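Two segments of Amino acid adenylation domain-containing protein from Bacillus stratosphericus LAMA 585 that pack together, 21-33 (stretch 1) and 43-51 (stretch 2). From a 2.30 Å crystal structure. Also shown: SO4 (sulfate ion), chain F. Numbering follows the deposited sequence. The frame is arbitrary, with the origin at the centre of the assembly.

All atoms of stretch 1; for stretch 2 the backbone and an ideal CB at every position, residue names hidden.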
# COMPACT_ATOMS: atom_id res chain seq x y z
N VAL A 21 8.74 -6.86 -35.92
CA VAL A 21 9.63 -5.73 -35.70
C VAL A 21 11.08 -6.16 -35.89
O VAL A 21 11.86 -5.51 -36.59
CB VAL A 21 9.40 -5.12 -34.30
CG1 VAL A 21 10.47 -4.08 -33.99
CG2 VAL A 21 8.01 -4.49 -34.21
N LEU A 22 11.45 -7.29 -35.28
CA LEU A 22 12.82 -7.77 -35.38
C LEU A 22 13.16 -8.19 -36.80
O LEU A 22 14.27 -7.96 -37.28
CB LEU A 22 13.02 -8.94 -34.41
CG LEU A 22 14.43 -9.51 -34.31
CD1 LEU A 22 15.42 -8.44 -33.86
CD2 LEU A 22 14.46 -10.70 -33.36
N THR A 23 12.20 -8.81 -37.50
CA THR A 23 12.44 -9.23 -38.87
C THR A 23 12.75 -8.04 -39.77
O THR A 23 13.76 -8.03 -40.48
CB THR A 23 11.22 -10.00 -39.39
OG1 THR A 23 11.16 -11.27 -38.75
CG2 THR A 23 11.29 -10.18 -40.91
N GLU A 24 11.89 -7.01 -39.73
CA GLU A 24 12.13 -5.84 -40.57
C GLU A 24 13.39 -5.09 -40.16
O GLU A 24 14.05 -4.49 -41.00
CB GLU A 24 10.92 -4.91 -40.51
CG GLU A 24 9.62 -5.52 -41.04
CD GLU A 24 9.68 -5.84 -42.53
OE1 GLU A 24 10.43 -6.76 -42.92
OE2 GLU A 24 8.96 -5.17 -43.31
N ALA A 25 13.72 -5.11 -38.87
CA ALA A 25 14.94 -4.45 -38.42
C ALA A 25 16.18 -5.19 -38.88
O ALA A 25 17.19 -4.58 -39.23
CB ALA A 25 14.93 -4.31 -36.89
N ALA A 26 16.12 -6.53 -38.89
CA ALA A 26 17.24 -7.35 -39.34
C ALA A 26 17.54 -7.17 -40.82
O ALA A 26 18.59 -7.61 -41.28
CB ALA A 26 16.95 -8.82 -39.03
N LYS A 27 16.63 -6.54 -41.58
CA LYS A 27 16.88 -6.27 -42.99
C LYS A 27 17.70 -5.01 -43.20
O LYS A 27 18.26 -4.82 -44.28
CB LYS A 27 15.56 -6.16 -43.75
CG LYS A 27 14.73 -7.43 -43.72
CD LYS A 27 13.39 -7.26 -44.41
CE LYS A 27 12.56 -8.54 -44.33
NZ LYS A 27 11.17 -8.36 -44.84
N THR A 28 17.78 -4.13 -42.20
CA THR A 28 18.62 -2.95 -42.28
C THR A 28 20.06 -3.33 -41.98
O THR A 28 20.38 -4.48 -41.66
CB THR A 28 18.15 -1.87 -41.30
OG1 THR A 28 18.51 -2.25 -39.96
CG2 THR A 28 16.63 -1.68 -41.38
N THR A 29 20.95 -2.34 -42.07
CA THR A 29 22.33 -2.50 -41.65
C THR A 29 22.58 -1.91 -40.27
O THR A 29 23.71 -1.95 -39.78
CB THR A 29 23.28 -1.87 -42.67
OG1 THR A 29 22.99 -0.47 -42.81
CG2 THR A 29 23.13 -2.55 -44.02
N ASN A 30 21.54 -1.38 -39.63
CA ASN A 30 21.69 -0.78 -38.31
C ASN A 30 21.61 -1.85 -37.23
O ASN A 30 21.36 -3.03 -37.50
CB ASN A 30 20.62 0.30 -38.11
CG ASN A 30 20.76 1.44 -39.09
OD1 ASN A 30 21.86 1.71 -39.58
ND2 ASN A 30 19.66 2.11 -39.38
N GLY A 31 21.82 -1.43 -35.99
CA GLY A 31 21.70 -2.32 -34.86
C GLY A 31 22.09 -1.67 -33.56
O GLY A 31 21.95 -0.45 -33.39
N LEU A 32 22.60 -2.47 -32.63
CA LEU A 32 22.92 -2.02 -31.29
C LEU A 32 24.43 -1.89 -31.11
O LEU A 32 25.21 -2.63 -31.71
CB LEU A 32 22.37 -3.00 -30.25
CG LEU A 32 20.84 -3.15 -30.24
CD1 LEU A 32 20.45 -4.60 -30.51
CD2 LEU A 32 20.28 -2.67 -28.90
N THR A 33 24.83 -0.94 -30.27
CA THR A 33 26.21 -0.80 -29.83
C THR A 33 26.22 -0.64 -28.32
O THR A 33 25.63 0.31 -27.80
CB THR A 33 26.89 0.39 -30.51
OG1 THR A 33 26.38 0.56 -31.83
CG2 THR A 33 28.39 0.16 -30.59
N UNK A 43 29.46 -4.27 -30.70
CA UNK A 43 28.40 -4.06 -31.68
C UNK A 43 27.59 -5.34 -31.86
O UNK A 43 28.09 -6.45 -31.68
CB UNK A 43 28.98 -3.60 -33.02
N UNK A 44 26.32 -5.16 -32.22
CA UNK A 44 25.41 -6.27 -32.47
C UNK A 44 24.34 -5.75 -33.42
O UNK A 44 23.36 -5.13 -32.98
CB UNK A 44 24.80 -6.81 -31.18
N UNK A 45 24.53 -5.99 -34.71
CA UNK A 45 23.54 -5.57 -35.70
C UNK A 45 22.19 -6.20 -35.39
O UNK A 45 22.08 -7.21 -34.69
CB UNK A 45 23.99 -5.95 -37.11
N UNK A 46 21.13 -5.59 -35.93
CA UNK A 46 19.81 -6.18 -35.79
C UNK A 46 19.77 -7.57 -36.41
O UNK A 46 19.04 -8.45 -35.93
CB UNK A 46 18.75 -5.28 -36.43
N UNK A 47 20.57 -7.81 -37.45
CA UNK A 47 20.70 -9.15 -38.01
C UNK A 47 21.41 -10.08 -37.03
O UNK A 47 20.99 -11.23 -36.85
CB UNK A 47 21.46 -9.10 -39.34
N UNK A 48 22.48 -9.60 -36.40
CA UNK A 48 23.15 -10.41 -35.38
C UNK A 48 22.23 -10.66 -34.19
O UNK A 48 22.19 -11.77 -33.64
CB UNK A 48 24.44 -9.73 -34.91
N UNK A 49 21.48 -9.63 -33.77
CA UNK A 49 20.55 -9.81 -32.65
C UNK A 49 19.57 -10.94 -32.94
O UNK A 49 19.31 -11.79 -32.07
CB UNK A 49 19.79 -8.51 -32.37
N UNK A 50 19.03 -11.00 -34.16
CA UNK A 50 18.08 -12.05 -34.49
C UNK A 50 18.71 -13.43 -34.34
O UNK A 50 18.12 -14.33 -33.73
CB UNK A 50 17.55 -11.86 -35.91
N UNK A 51 19.91 -13.61 -34.90
CA UNK A 51 20.60 -14.88 -34.75
C UNK A 51 20.98 -15.17 -33.31
O UNK A 51 20.79 -16.28 -32.81
CB UNK A 51 21.85 -14.90 -35.63
S SO4 F . 28.83 -13.79 -35.50
O1 SO4 F . 28.08 -12.57 -35.56
O2 SO4 F . 28.44 -14.54 -34.35
O3 SO4 F . 28.58 -14.56 -36.69
O4 SO4 F . 30.23 -13.49 -35.42

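Position 43 lies in an antiparallel ladder opposite T33, a non-hydrogen-bonded pair whose side chains share one face of the sheet. Its phi/psi of -98/152 is extended, and the visible neighbor is a threonine methyl, so a beta-branched or small apolar residue would suit. The deposited residue is T43; its CG2 lies 3.6 Å from T33 CG2, methyl against methyl.

Position 44 pairs with L32 through two backbone bonds, 44 N to L32 O and L32 N to 44 O, both 2.8 Å. The side chain shares its face with L32. A leucine, a methionine or a long polar chain with an aliphatic stem could fit. Q44 is found, with OE1 3.6 Å from L32 CD1.

At 45 the strand gives way to a helix, and the CA lies 3.8 Å from G31 CA. An ideal CB on G31 would stand 2.3 Å from 45 CA, a clash, so the close approach relies on glycine. Phi/psi of -59/160 just before a helix calls for a capping residue: serine, threonine, aspartate or asparagine. S45 fills the role, its OG accepting from 48 N at 2.8 Å, a capping bond.

Position 46 points its CB toward stretch 1, and its N donates to N30 O at 3.0 Å, nearly straight. A25 CB and G31 CA leave a slot between them that favors a flat side chain; phenylalanine or tyrosine would suit. Y46 occupies it. G31 CA sits over one ring face, 3.4 Å from the centroid, and A25 CB over the opposite face at 4.2 Å from the centroid. T28 OG1 lies at the edge, 3.7 Å from Y46 CD2, while the phenol OH is hydrogen-bonded elsewhere in the structure.

Position 47 looks sideways, with its CB 3.8 Å from A26 O. Alanine or a polar residue turned outward would do; A47 is deposited.

Position 48 has nothing of stretch 1 within 5.5 Å of its CB, so many helix formers would serve. Q48 OE1 accepts from S45 N at 3.1 Å, and NE2 donates to sulfate O1 at 2.8 Å.

Position 49 points toward L22 and L32, an aliphatic cleft for leucine, isoleucine or methionine. L49 places CD2 3.6 Å from L32 CD1 and 3.9 Å from L22 CD1.

Position 50 faces L22 CD2 and A26 CB, with T23 beyond: a long chain with an apolar stem suits. Q50 lays CG 4.0 Å from L22 CD2 and brings OE1 to 3.3 Å from A26 CB.

Position 51 is out of reach; it is G51.

Stretch 2 (43-51) TQSYAQLQG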
# COMPACT_ATOMS: atom_id res chain seq x y z
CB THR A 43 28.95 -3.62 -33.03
OG1 THR A 43 29.83 -4.64 -33.55
CG2 THR A 43 29.70 -2.31 -32.90
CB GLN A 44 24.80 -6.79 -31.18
CG GLN A 44 23.90 -8.02 -31.34
CD GLN A 44 23.01 -8.26 -30.13
OE1 GLN A 44 22.52 -7.32 -29.52
NE2 GLN A 44 22.82 -9.52 -29.77
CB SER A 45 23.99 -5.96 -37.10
OG SER A 45 23.96 -7.36 -37.27
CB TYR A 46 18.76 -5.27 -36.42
CG TYR A 46 18.52 -4.00 -35.63
CD1 TYR A 46 18.32 -4.04 -34.25
CD2 TYR A 46 18.50 -2.77 -36.26
CE1 TYR A 46 18.10 -2.88 -33.53
CE2 TYR A 46 18.30 -1.60 -35.54
CZ TYR A 46 18.09 -1.67 -34.18
OH TYR A 46 17.88 -0.52 -33.45
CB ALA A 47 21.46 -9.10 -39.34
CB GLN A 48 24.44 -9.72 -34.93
CG GLN A 48 25.56 -9.73 -35.97
CD GLN A 48 26.82 -9.06 -35.47
OE1 GLN A 48 26.94 -7.84 -35.50
NE2 GLN A 48 27.77 -9.86 -34.99
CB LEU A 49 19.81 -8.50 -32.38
CG LEU A 49 18.69 -8.54 -31.34
CD1 LEU A 49 19.19 -9.02 -29.98
CD2 LEU A 49 18.05 -7.16 -31.22
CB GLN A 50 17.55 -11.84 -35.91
CG GLN A 50 16.36 -12.73 -36.26
CD GLN A 50 15.84 -12.47 -37.66
OE1 GLN A 50 16.58 -12.01 -38.53
NE2 GLN A 50 14.57 -12.76 -37.88
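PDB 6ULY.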